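Bifunctional protein PutA (Bdellovibrio bacteriovorus, PDB 5UR2) probably catalyses both steps of proline breakdown to glutamate, joining an FAD-dependent proline dehydrogenase to an NAD-dependent L-glutamate gamma-semialdehyde dehydrogenase in one chain. Local coordinates at residues P191-T200 / V234-V245; E16-A27 / E387-M396. All coordinates share one frame; numbering follows the deposited sequence.

In the fold
Contact 1 lies within the proline dehydrogenase part of the chain, a closed eight-stranded parallel beta/alpha barrel, and contact 2 joins the N-terminal helix 6-22 to that barrel; their centres lie 28 Å apart. Contact 1 pairs the second and third barrel strands and carries the covalent tie to the inactivated flavin through Lys-198. Contact 2 lies farther out, where helix 6-22 meets helix 387-395, the helix between the last two barrel strands. Contacts 1 and 2 do not touch, the nearest atoms of contact 1 and contact 2 being about 14 Å apart. Contact 2 has no bond to the flavin, but the side chain of Ile-389 is about 8 Å from it.

Contact 1: residues P191-T200 / V234-V245. With P5F (N-propargylglycine-modified flavin adenine dinucleotide), chain F.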
loop_
_atom_site.group_PDB
_atom_site.type_symbol
_atom_site.label_atom_id
_atom_site.label_comp_id
_atom_site.label_asym_id
_atom_site.label_seq_id
_atom_site.Cartn_x
_atom_site.Cartn_y
_atom_site.Cartn_z
ATOM N N PRO B 191 -45.612 5.751 -51.063
ATOM C CA PRO B 191 -44.381 5.876 -51.841
ATOM C C PRO B 191 -43.782 4.503 -52.100
ATOM O O PRO B 191 -43.774 3.639 -51.222
ATOM C CB PRO B 191 -43.484 6.737 -50.946
ATOM C CG PRO B 191 -44.449 7.480 -50.061
ATOM C CD PRO B 191 -45.587 6.562 -49.835
ATOM N N LYS B 192 -43.320 4.293 -53.335
ATOM C CA LYS B 192 -42.595 3.072 -53.660
ATOM C C LYS B 192 -41.127 3.135 -53.251
ATOM O O LYS B 192 -40.465 2.090 -53.218
ATOM C CB LYS B 192 -42.676 2.788 -55.157
ATOM C CG LYS B 192 -44.046 2.410 -55.639
ATOM C CD LYS B 192 -44.018 2.204 -57.140
ATOM C CE LYS B 192 -45.416 2.118 -57.699
ATOM N NZ LYS B 192 -45.924 3.508 -57.843
ATOM N N VAL B 193 -40.611 4.325 -52.939
ATOM C CA VAL B 193 -39.210 4.524 -52.593
ATOM C C VAL B 193 -39.147 5.160 -51.214
ATOM O O VAL B 193 -39.872 6.119 -50.933
ATOM C CB VAL B 193 -38.484 5.398 -53.631
ATOM C CG1 VAL B 193 -37.064 5.722 -53.153
ATOM C CG2 VAL B 193 -38.457 4.704 -54.972
ATOM N N ASN B 194 -38.281 4.622 -50.361
ATOM C CA ASN B 194 -38.219 4.970 -48.947
ATOM C C ASN B 194 -36.746 4.992 -48.567
ATOM O O ASN B 194 -36.047 3.998 -48.777
ATOM C CB ASN B 194 -39.017 3.942 -48.126
ATOM C CG ASN B 194 -39.159 4.313 -46.645
ATOM O OD1 ASN B 194 -38.173 4.596 -45.958
ATOM N ND2 ASN B 194 -40.395 4.263 -46.141
ATOM N N VAL B 195 -36.257 6.117 -48.046
ATOM C CA VAL B 195 -34.858 6.199 -47.647
ATOM C C VAL B 195 -34.784 6.600 -46.177
ATOM O O VAL B 195 -35.649 7.312 -45.655
ATOM C CB VAL B 195 -34.015 7.164 -48.527
ATOM C CG1 VAL B 195 -34.215 6.862 -50.007
ATOM C CG2 VAL B 195 -34.282 8.634 -48.197
ATOM N N SER B 196 -33.761 6.078 -45.500
ATOM C CA SER B 196 -33.482 6.362 -44.101
ATOM C C SER B 196 -32.189 7.144 -44.004
ATOM O O SER B 196 -31.214 6.821 -44.691
ATOM C CB SER B 196 -33.362 5.081 -43.271
ATOM O OG SER B 196 -34.613 4.420 -43.191
ATOM N N VAL B 197 -32.190 8.152 -43.129
ATOM C CA VAL B 197 -31.116 9.120 -42.970
ATOM C C VAL B 197 -30.590 9.151 -41.537
ATOM O O VAL B 197 -31.372 9.180 -40.586
ATOM C CB VAL B 197 -31.606 10.525 -43.384
ATOM C CG1 VAL B 197 -30.493 11.556 -43.233
ATOM C CG2 VAL B 197 -32.116 10.505 -44.817
ATOM N N LYS B 198 -29.266 9.182 -41.388
ATOM C CA LYS B 198 -28.624 9.257 -40.072
ATOM C C LYS B 198 -28.271 10.712 -39.855
ATOM O O LYS B 198 -27.483 11.307 -40.638
ATOM C CB LYS B 198 -27.413 8.328 -39.968
ATOM C CG LYS B 198 -27.445 7.108 -39.051
ATOM C CD LYS B 198 -28.046 5.785 -39.487
ATOM C CE LYS B 198 -28.605 4.876 -38.400
ATOM N NZ LYS B 198 -29.263 3.616 -38.770
ATOM N N MET B 199 -28.835 11.327 -38.822
ATOM C CA MET B 199 -28.697 12.766 -38.633
ATOM C C MET B 199 -27.248 13.223 -38.427
ATOM O O MET B 199 -26.791 14.152 -39.089
ATOM C CB MET B 199 -29.538 13.241 -37.438
ATOM C CG MET B 199 -29.603 14.773 -37.328
ATOM S SD MET B 199 -30.436 15.394 -35.864
ATOM C CE MET B 199 -29.302 14.867 -34.562
ATOM N N THR B 200 -26.515 12.590 -37.507
ATOM C CA THR B 200 -25.166 13.073 -37.234
ATOM C C THR B 200 -24.210 12.877 -38.401
ATOM O O THR B 200 -23.117 13.441 -38.377
ATOM C CB THR B 200 -24.601 12.400 -35.998
ATOM O OG1 THR B 200 -24.349 11.016 -36.290
ATOM C CG2 THR B 200 -25.606 12.540 -34.867
ATOM N N VAL B 234 -41.069 10.567 -52.359
ATOM C CA VAL B 234 -40.240 9.601 -51.662
ATOM C C VAL B 234 -40.514 9.706 -50.168
ATOM O O VAL B 234 -40.733 10.801 -49.639
ATOM C CB VAL B 234 -38.759 9.855 -52.010
ATOM C CG1 VAL B 234 -37.808 9.157 -51.047
ATOM C CG2 VAL B 234 -38.500 9.428 -53.460
ATOM N N PHE B 235 -40.538 8.557 -49.493
ATOM C CA PHE B 235 -40.610 8.522 -48.039
ATOM C C PHE B 235 -39.218 8.751 -47.459
ATOM O O PHE B 235 -38.255 8.085 -47.857
ATOM C CB PHE B 235 -41.171 7.179 -47.568
ATOM C CG PHE B 235 -41.613 7.172 -46.130
ATOM C CD1 PHE B 235 -40.682 7.201 -45.097
ATOM C CD2 PHE B 235 -42.962 7.134 -45.808
ATOM C CE1 PHE B 235 -41.084 7.204 -43.764
ATOM C CE2 PHE B 235 -43.373 7.143 -44.483
ATOM C CZ PHE B 235 -42.424 7.172 -43.453
ATOM N N VAL B 236 -39.108 9.694 -46.525
ATOM C CA VAL B 236 -37.840 9.986 -45.860
ATOM C C VAL B 236 -38.001 9.724 -44.373
ATOM O O VAL B 236 -38.842 10.347 -43.708
ATOM C CB VAL B 236 -37.364 11.420 -46.113
ATOM C CG1 VAL B 236 -35.970 11.605 -45.529
ATOM C CG2 VAL B 236 -37.351 11.695 -47.593
ATOM N N ASN B 237 -37.196 8.797 -43.857
ATOM C CA ASN B 237 -37.207 8.408 -42.457
ATOM C C ASN B 237 -35.921 8.877 -41.788
ATOM O O ASN B 237 -34.827 8.658 -42.317
ATOM C CB ASN B 237 -37.359 6.890 -42.315
ATOM C CG ASN B 237 -37.743 6.484 -40.914
ATOM O OD1 ASN B 237 -36.891 6.418 -40.027
ATOM N ND2 ASN B 237 -39.028 6.223 -40.701
ATOM N N LEU B 238 -36.052 9.524 -40.632
ATOM C CA LEU B 238 -34.905 9.971 -39.852
ATOM C C LEU B 238 -34.641 8.908 -38.798
ATOM O O LEU B 238 -35.530 8.616 -37.984
ATOM C CB LEU B 238 -35.168 11.335 -39.206
ATOM C CG LEU B 238 -33.971 11.998 -38.505
ATOM C CD1 LEU B 238 -32.840 12.222 -39.510
ATOM C CD2 LEU B 238 -34.354 13.309 -37.829
ATOM N N ASP B 239 -33.456 8.288 -38.855
ATOM C CA ASP B 239 -33.116 7.270 -37.867
ATOM C C ASP B 239 -32.868 7.908 -36.502
ATOM O O ASP B 239 -32.754 9.130 -36.359
ATOM C CB ASP B 239 -31.903 6.439 -38.308
ATOM C CG ASP B 239 -32.232 5.457 -39.452
ATOM O OD1 ASP B 239 -33.412 5.081 -39.624
ATOM O OD2 ASP B 239 -31.307 5.032 -40.172
ATOM N N MET B 240 -32.782 7.060 -35.481
ATOM C CA MET B 240 -32.457 7.509 -34.134
ATOM C C MET B 240 -31.159 6.862 -33.707
ATOM O O MET B 240 -31.046 5.626 -33.704
ATOM C CB MET B 240 -33.553 7.175 -33.127
ATOM C CG MET B 240 -33.270 7.804 -31.781
ATOM S SD MET B 240 -33.236 9.597 -31.865
ATOM C CE MET B 240 -35.003 9.899 -31.972
ATOM N N GLU B 241 -30.200 7.698 -33.325
ATOM C CA GLU B 241 -28.875 7.246 -32.920
ATOM C C GLU B 241 -28.793 7.170 -31.396
ATOM O O GLU B 241 -29.808 6.922 -30.732
ATOM C CB GLU B 241 -27.807 8.175 -33.518
ATOM C CG GLU B 241 -27.788 8.115 -35.043
ATOM C CD GLU B 241 -27.137 9.338 -35.692
ATOM O OE1 GLU B 241 -27.764 10.417 -35.674
ATOM O OE2 GLU B 241 -26.010 9.217 -36.239
ATOM N N GLN B 242 -27.600 7.378 -30.837
ATOM C CA GLN B 242 -27.363 7.160 -29.413
ATOM C C GLN B 242 -28.088 8.197 -28.553
ATOM O O GLN B 242 -28.574 9.229 -29.028
ATOM C CB GLN B 242 -25.863 7.169 -29.105
ATOM C CG GLN B 242 -25.181 8.476 -29.394
ATOM C CD GLN B 242 -24.730 8.608 -30.850
ATOM O OE1 GLN B 242 -24.922 7.697 -31.682
ATOM N NE2 GLN B 242 -24.131 9.754 -31.164
ATOM N N TYR B 243 -28.161 7.901 -27.252
ATOM C CA TYR B 243 -28.980 8.720 -26.365
ATOM C C TYR B 243 -28.491 10.168 -26.299
ATOM O O TYR B 243 -29.301 11.085 -26.129
ATOM C CB TYR B 243 -29.017 8.099 -24.969
ATOM C CG TYR B 243 -30.051 8.746 -24.063
ATOM C CD1 TYR B 243 -31.411 8.550 -24.283
ATOM C CD2 TYR B 243 -29.667 9.562 -23.001
ATOM C CE1 TYR B 243 -32.364 9.126 -23.459
ATOM C CE2 TYR B 243 -30.611 10.142 -22.164
ATOM C CZ TYR B 243 -31.959 9.922 -22.401
ATOM O OH TYR B 243 -32.909 10.499 -21.582
ATOM N N SER B 244 -27.178 10.400 -26.450
ATOM C CA SER B 244 -26.654 11.762 -26.379
ATOM C C SER B 244 -27.230 12.686 -27.464
ATOM O O SER B 244 -27.149 13.906 -27.321
ATOM C CB SER B 244 -25.129 11.744 -26.482
ATOM O OG SER B 244 -24.736 11.142 -27.717
ATOM N N VAL B 245 -27.810 12.149 -28.537
ATOM C CA VAL B 245 -28.444 12.985 -29.545
ATOM C C VAL B 245 -29.933 12.705 -29.671
ATOM O O VAL B 245 -30.563 13.166 -30.625
ATOM C CB VAL B 245 -27.755 12.843 -30.922
ATOM C CG1 VAL B 245 -26.263 13.200 -30.833
ATOM C CG2 VAL B 245 -27.926 11.434 -31.475
HETATM P PA P5F F . -35.582 -8.793 -29.417
HETATM O O1A P5F F . -37.065 -9.134 -29.049
HETATM O O2A P5F F . -34.583 -9.817 -29.198
HETATM O O5B P5F F . -34.980 -7.652 -28.642
HETATM C C5B P5F F . -33.589 -7.384 -28.514
HETATM C C4B P5F F . -33.419 -5.962 -27.956
HETATM O O4B P5F F . -33.746 -5.848 -26.592
HETATM C C3B P5F F . -32.049 -5.355 -28.054
HETATM O O3B P5F F . -31.757 -4.902 -29.319
HETATM C C2B P5F F . -32.114 -4.262 -27.064
HETATM O O2B P5F F . -32.748 -3.168 -27.633
HETATM C C1B P5F F . -32.986 -4.830 -26.002
HETATM N N9A P5F F . -32.272 -5.403 -24.889
HETATM C C8A P5F F . -31.329 -6.422 -24.912
HETATM N N7A P5F F . -30.932 -6.663 -23.657
HETATM C C5A P5F F . -31.610 -5.825 -22.770
HETATM C C6A P5F F . -31.591 -5.620 -21.392
HETATM N N6A P5F F . -30.736 -6.404 -20.546
HETATM N N1A P5F F . -32.378 -4.683 -20.829
HETATM C C2A P5F F . -33.203 -3.924 -21.581
HETATM N N3A P5F F . -33.223 -4.081 -22.936
HETATM C C4A P5F F . -32.466 -5.000 -23.550
HETATM N N1 P5F F . -32.235 0.622 -33.500
HETATM C C2 P5F F . -31.996 1.983 -33.085
HETATM O O2 P5F F . -31.599 2.206 -31.786
HETATM N N3 P5F F . -32.176 3.076 -33.993
HETATM C C4 P5F F . -32.588 2.879 -35.334
HETATM O O4 P5F F . -32.745 3.993 -36.169
HETATM C C4X P5F F . -32.832 1.442 -35.778
HETATM N N5 P5F F . -33.127 1.109 -37.170
HETATM C C5X P5F F . -33.766 -0.202 -37.398
HETATM C C6 P5F F . -34.592 -0.423 -38.625
HETATM C C7 P5F F . -35.277 -1.651 -38.804
HETATM C C7M P5F F . -36.110 -1.862 -40.049
HETATM C C8 P5F F . -35.187 -2.681 -37.819
HETATM C C8M P5F F . -35.905 -3.997 -37.974
HETATM C C9 P5F F . -34.410 -2.478 -36.654
HETATM C C9A P5F F . -33.683 -1.192 -36.460
HETATM N N10 P5F F . -32.898 -0.977 -35.242
HETATM C C10 P5F F . -32.651 0.388 -34.870
HETATM C "C1'" P5F F . -32.531 -2.076 -34.315
HETATM C "C2'" P5F F . -33.653 -2.413 -33.332
HETATM O "O2'" P5F F . -33.801 -1.359 -32.459
HETATM C "C3'" P5F F . -33.447 -3.703 -32.536
HETATM O "O3'" P5F F . -32.312 -3.565 -31.766
HETATM C "C4'" P5F F . -33.283 -4.961 -33.376
HETATM O "O4'" P5F F . -33.987 -4.761 -34.553
HETATM C "C5'" P5F F . -33.643 -6.281 -32.668
HETATM O "O5'" P5F F . -34.786 -6.194 -31.839
HETATM P P P5F F . -35.946 -7.321 -31.716
HETATM O O1P P5F F . -37.401 -6.843 -31.339
HETATM O O2P P5F F . -35.751 -8.073 -33.085
HETATM O O3P P5F F . -35.216 -8.493 -30.827
HETATM C C21 P5F F . -30.764 1.782 -38.070
HETATM C C22 P5F F . -32.028 1.495 -37.691
HETATM C C23 P5F F . -30.164 3.183 -37.861
#
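Five backbone hydrogen bonds, from Phe-235 N to Val-193 O through to Asp-239 N to Val-197 O, pair strands 194-197 and 235-238 in parallel. The tight part is here: Val-195 and Val-197 pack with Val-234, Val-236 and Leu-238, Val-197 CG2 lying 4.1 Å from Val-236 CG1. On the other face the amide of Asn-194 lies alongside the Phe-235 ring, the planes 15° apart and Asn-194 ND2 3.1 Å from Phe-235 CD1; Asn-194 OD1 is hydrogen-bonded to Thr-141.

Past the strands the contact turns polar and is less enclosed, Lys-198 and Thr-200 being partly exposed, although Asp-239 and Glu-241 remain buried. The Lys-198 chain, bent at CB-CG (chi2 84°), brings NZ to a covalent bond with C23 of the modified flavin, the mark of inactivation by N-propargylglycine. Lys-198 NZ is also 2.9 Å from Asp-239 OD2, while Asp-239 OD1 forms a salt bridge with Arg-300. Met-240 grips the flavin rim with its backbone, Met-240 N donating to flavin O4 and Met-240 O accepting from flavin N3 at 2.8 Å. Farther out, Glu-241 OE1 takes the Thr-200 N-H at 3.1 Å (N to OE1) on its syn lone pair.

The pair closes a beta-alpha-beta unit through helix 211-232 and is flanked in the barrel by strands 138-144 and 268-273, with helix 152-173 against Val-193, Val-195 and Val-197, and helix 246-257 against Met-199 and Leu-238.

Contact 2: residues E16-A27 / E387-M396; sequences EILKRMESQSKA and EPIKKTIVDM
Gln-24, just past the end of helix 6-22, reaches across to helix 387-395 and makes the polar centre of this contact. From CB, the chain leaves with CG anti to the carbonyl carbon (chi1 -54°) and folds again at chi2, which turns the amide toward helix 387-395. Gln-24 CG lies 3.8 Å from Thr-392 OG1 and about as near Pro-388 O, and CD lies against Lys-391 CG. At the tip, OE1 touches Lys-391 CG and accepts a weak hydrogen bond from its NZ, while Gln-24 NE2 gives both of its bonds to the helix: one to Asp-395 OD2 at 3.1 Å, close to the amide plane and nearly straight (166°), the other to Thr-392 OG1 at 3.2 Å, tilted from that plane. Thr-392 OG1 in turn donates a hydrogen bond to Pro-388 O, and Asp-395 OD2 also takes the salt bridge from Lys-391 NZ, so each acceptor of the glutamine is itself held by a second partner.

Beside this polar patch the packing is largely apolar. Met-21 CE comes to 3.5 Å from Ile-389 CG1, and Ile-17 CG1 meets Met-396 SD at 3.8 Å, the two side chains crossing at about a right angle. Met-396 CG lies over one face of the Arg-20 guanidinium, whose NE is weakly bridged to Glu-16 OE2 at the edge. At the other end, Lys-26 CB rests on Glu-387 CB at 4.0 Å.

The helix segments cross at 110°, joining the N-terminal helix to the barrel wall; helix 357-369 meets Ile-17 and Ile-389, helix 429-434 borders Met-21, and strand 400-406 lies behind Ile-393.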
loop_
_atom_site.group_PDB
_atom_site.type_symbol
_atom_site.label_atom_id
_atom_site.label_comp_id
_atom_site.label_asym_id
_atom_site.label_seq_id
_atom_site.Cartn_x
_atom_site.Cartn_y
_atom_site.Cartn_z
ATOM N N GLU B 16 -49.769 -19.698 -34.002
ATOM C CA GLU B 16 -50.039 -19.824 -35.432
ATOM C C GLU B 16 -48.831 -19.421 -36.261
ATOM O O GLU B 16 -48.453 -20.131 -37.199
ATOM C CB GLU B 16 -51.242 -18.971 -35.826
ATOM C CG GLU B 16 -51.490 -18.914 -37.332
ATOM C CD GLU B 16 -52.594 -17.930 -37.715
ATOM O OE1 GLU B 16 -53.276 -17.410 -36.797
ATOM O OE2 GLU B 16 -52.789 -17.697 -38.932
ATOM N N ILE B 17 -48.183 -18.308 -35.895
ATOM C CA ILE B 17 -47.037 -17.817 -36.658
ATOM C C ILE B 17 -45.904 -18.832 -36.629
ATOM O O ILE B 17 -45.293 -19.131 -37.663
ATOM C CB ILE B 17 -46.591 -16.440 -36.119
ATOM C CG1 ILE B 17 -47.645 -15.375 -36.445
ATOM C CG2 ILE B 17 -45.203 -16.068 -36.632
ATOM C CD1 ILE B 17 -47.387 -14.040 -35.765
ATOM N N LEU B 18 -45.625 -19.401 -35.460
ATOM C CA LEU B 18 -44.568 -20.402 -35.365
ATOM C C LEU B 18 -44.946 -21.694 -36.091
ATOM O O LEU B 18 -44.066 -22.390 -36.618
ATOM C CB LEU B 18 -44.237 -20.668 -33.898
ATOM C CG LEU B 18 -43.625 -19.455 -33.176
ATOM C CD1 LEU B 18 -43.655 -19.627 -31.673
ATOM C CD2 LEU B 18 -42.204 -19.212 -33.621
ATOM N N LYS B 19 -46.232 -22.053 -36.107
ATOM C CA LYS B 19 -46.640 -23.256 -36.830
ATOM C C LYS B 19 -46.415 -23.093 -38.328
ATOM O O LYS B 19 -45.830 -23.971 -38.976
ATOM C CB LYS B 19 -48.103 -23.590 -36.528
ATOM C CG LYS B 19 -48.634 -24.816 -37.248
ATOM C CD LYS B 19 -47.748 -26.048 -37.047
ATOM C CE LYS B 19 -47.850 -26.635 -35.640
ATOM N NZ LYS B 19 -47.314 -28.037 -35.579
ATOM N N ARG B 20 -46.839 -21.951 -38.883
ATOM C CA ARG B 20 -46.597 -21.665 -40.294
ATOM C C ARG B 20 -45.107 -21.684 -40.610
ATOM O O ARG B 20 -44.699 -22.129 -41.690
ATOM C CB ARG B 20 -47.162 -20.296 -40.671
ATOM C CG ARG B 20 -48.659 -20.163 -40.752
ATOM C CD ARG B 20 -48.985 -18.680 -40.942
ATOM N NE ARG B 20 -50.395 -18.401 -41.209
ATOM C CZ ARG B 20 -50.936 -18.338 -42.422
ATOM N NH1 ARG B 20 -50.189 -18.560 -43.501
ATOM N NH2 ARG B 20 -52.228 -18.057 -42.551
ATOM N N MET B 21 -44.280 -21.207 -39.673
ATOM C CA MET B 21 -42.844 -21.138 -39.915
ATOM C C MET B 21 -42.250 -22.517 -40.140
ATOM O O MET B 21 -41.280 -22.655 -40.892
ATOM C CB MET B 21 -42.144 -20.445 -38.745
ATOM C CG MET B 21 -42.296 -18.937 -38.747
ATOM S SD MET B 21 -41.913 -18.198 -37.152
ATOM C CE MET B 21 -40.271 -18.873 -36.861
ATOM N N GLU B 22 -42.828 -23.548 -39.517
ATOM C CA GLU B 22 -42.348 -24.905 -39.734
ATOM C C GLU B 22 -42.549 -25.360 -41.171
ATOM O O GLU B 22 -41.830 -26.253 -41.628
ATOM C CB GLU B 22 -43.068 -25.881 -38.805
ATOM C CG GLU B 22 -43.094 -25.500 -37.335
ATOM C CD GLU B 22 -43.886 -26.507 -36.511
ATOM O OE1 GLU B 22 -44.007 -26.334 -35.279
ATOM O OE2 GLU B 22 -44.391 -27.481 -37.107
ATOM N N SER B 23 -43.499 -24.763 -41.893
ATOM C CA SER B 23 -43.803 -25.142 -43.267
ATOM C C SER B 23 -42.992 -24.370 -44.303
ATOM O O SER B 23 -43.108 -24.668 -45.497
ATOM C CB SER B 23 -45.298 -24.954 -43.549
ATOM N N GLN B 24 -42.179 -23.399 -43.885
ATOM C CA GLN B 24 -41.288 -22.685 -44.794
ATOM C C GLN B 24 -40.041 -23.514 -45.116
ATOM O O GLN B 24 -39.655 -24.428 -44.381
ATOM C CB GLN B 24 -40.835 -21.345 -44.192
ATOM C CG GLN B 24 -41.936 -20.420 -43.725
ATOM C CD GLN B 24 -42.849 -19.980 -44.860
ATOM O OE1 GLN B 24 -42.585 -20.253 -46.037
ATOM N NE2 GLN B 24 -43.929 -19.286 -44.511
ATOM N N SER B 25 -39.407 -23.187 -46.238
ATOM C CA SER B 25 -38.125 -23.786 -46.598
ATOM C C SER B 25 -37.010 -22.741 -46.584
ATOM O O SER B 25 -36.142 -22.720 -47.455
ATOM C CB SER B 25 -38.208 -24.502 -47.948
ATOM O OG SER B 25 -38.449 -23.602 -49.010
ATOM N N LYS B 26 -37.018 -21.864 -45.583
ATOM C CA LYS B 26 -36.031 -20.800 -45.454
ATOM C C LYS B 26 -35.007 -21.140 -44.373
ATOM O O LYS B 26 -35.296 -21.868 -43.419
ATOM C CB LYS B 26 -36.708 -19.462 -45.134
ATOM C CG LYS B 26 -37.629 -18.922 -46.236
ATOM C CD LYS B 26 -36.859 -18.656 -47.534
ATOM C CE LYS B 26 -37.705 -17.938 -48.591
ATOM N NZ LYS B 26 -37.087 -18.042 -49.948
ATOM N N ALA B 27 -33.801 -20.600 -44.535
ATOM C CA ALA B 27 -32.691 -20.899 -43.643
ATOM C C ALA B 27 -32.674 -19.957 -42.449
ATOM O O ALA B 27 -33.102 -18.803 -42.530
ATOM C CB ALA B 27 -31.353 -20.800 -44.379
ATOM N N GLU B 387 -35.482 -14.758 -41.926
ATOM C CA GLU B 387 -36.123 -15.212 -43.164
ATOM C C GLU B 387 -37.382 -16.050 -42.948
ATOM O O GLU B 387 -38.390 -15.794 -43.631
ATOM C CB GLU B 387 -35.093 -15.983 -44.002
ATOM C CG GLU B 387 -34.164 -15.071 -44.775
ATOM C CD GLU B 387 -34.924 -13.990 -45.513
ATOM O OE1 GLU B 387 -35.830 -14.359 -46.298
ATOM O OE2 GLU B 387 -34.637 -12.784 -45.290
ATOM N N PRO B 388 -37.406 -17.050 -42.060
ATOM C CA PRO B 388 -38.650 -17.825 -41.915
ATOM C C PRO B 388 -39.796 -17.000 -41.362
ATOM O O PRO B 388 -40.950 -17.191 -41.769
ATOM C CB PRO B 388 -38.257 -18.955 -40.949
ATOM C CG PRO B 388 -36.779 -18.952 -40.909
ATOM C CD PRO B 388 -36.361 -17.541 -41.147
ATOM N N ILE B 389 -39.502 -16.077 -40.444
ATOM C CA ILE B 389 -40.542 -15.226 -39.868
ATOM C C ILE B 389 -41.023 -14.197 -40.883
ATOM O O ILE B 389 -42.230 -13.996 -41.059
ATOM C CB ILE B 389 -40.020 -14.560 -38.589
ATOM C CG1 ILE B 389 -39.306 -15.619 -37.746
ATOM C CG2 ILE B 389 -41.168 -13.938 -37.846
ATOM C CD1 ILE B 389 -38.732 -15.122 -36.442
ATOM N N LYS B 390 -40.076 -13.527 -41.553
ATOM C CA LYS B 390 -40.381 -12.553 -42.602
ATOM C C LYS B 390 -41.349 -13.114 -43.639
ATOM O O LYS B 390 -42.364 -12.487 -43.975
ATOM C CB LYS B 390 -39.072 -12.136 -43.280
ATOM C CG LYS B 390 -39.060 -10.781 -43.972
ATOM C CD LYS B 390 -37.672 -10.520 -44.570
ATOM C CE LYS B 390 -36.637 -10.148 -43.494
ATOM N NZ LYS B 390 -35.230 -10.022 -44.011
ATOM N N LYS B 391 -41.029 -14.294 -44.178
ATOM C CA LYS B 391 -41.873 -14.888 -45.208
ATOM C C LYS B 391 -43.270 -15.170 -44.674
ATOM O O LYS B 391 -44.265 -14.939 -45.369
ATOM C CB LYS B 391 -41.219 -16.168 -45.729
ATOM C CG LYS B 391 -42.090 -17.010 -46.639
ATOM C CD LYS B 391 -42.079 -16.515 -48.066
ATOM C CE LYS B 391 -42.521 -17.625 -49.021
ATOM N NZ LYS B 391 -43.734 -18.338 -48.521
ATOM N N THR B 392 -43.359 -15.647 -43.426
ATOM C CA THR B 392 -44.657 -15.946 -42.824
ATOM C C THR B 392 -45.519 -14.691 -42.706
ATOM O O THR B 392 -46.707 -14.715 -43.046
ATOM C CB THR B 392 -44.458 -16.602 -41.454
ATOM O OG1 THR B 392 -43.812 -17.871 -41.616
ATOM C CG2 THR B 392 -45.795 -16.818 -40.758
ATOM N N ILE B 393 -44.931 -13.582 -42.242
ATOM C CA ILE B 393 -45.671 -12.324 -42.124
ATOM C C ILE B 393 -46.258 -11.912 -43.466
ATOM O O ILE B 393 -47.395 -11.428 -43.541
ATOM C CB ILE B 393 -44.766 -11.207 -41.567
ATOM C CG1 ILE B 393 -44.225 -11.551 -40.184
ATOM C CG2 ILE B 393 -45.522 -9.900 -41.530
ATOM C CD1 ILE B 393 -45.279 -11.675 -39.135
ATOM N N VAL B 394 -45.481 -12.066 -44.542
ATOM C CA VAL B 394 -45.968 -11.717 -45.875
ATOM C C VAL B 394 -47.113 -12.636 -46.278
ATOM O O VAL B 394 -48.125 -12.184 -46.831
ATOM C CB VAL B 394 -44.812 -11.764 -46.894
ATOM C CG1 VAL B 394 -45.330 -11.510 -48.306
ATOM C CG2 VAL B 394 -43.729 -10.762 -46.525
ATOM N N ASP B 395 -46.962 -13.944 -46.031
ATOM C CA ASP B 395 -48.040 -14.881 -46.344
ATOM C C ASP B 395 -49.321 -14.519 -45.607
ATOM O O ASP B 395 -50.418 -14.710 -46.141
ATOM C CB ASP B 395 -47.639 -16.315 -45.990
ATOM C CG ASP B 395 -46.534 -16.863 -46.880
ATOM O OD1 ASP B 395 -46.356 -16.354 -48.014
ATOM O OD2 ASP B 395 -45.860 -17.826 -46.441
ATOM N N MET B 396 -49.211 -13.978 -44.393
ATOM C CA MET B 396 -50.405 -13.620 -43.641
ATOM C C MET B 396 -51.048 -12.337 -44.146
ATOM O O MET B 396 -52.052 -11.893 -43.571
ATOM C CB MET B 396 -50.059 -13.515 -42.155
ATOM C CG MET B 396 -49.746 -14.882 -41.560
ATOM S SD MET B 396 -48.994 -14.831 -39.934
ATOM C CE MET B 396 -50.345 -14.218 -38.926
#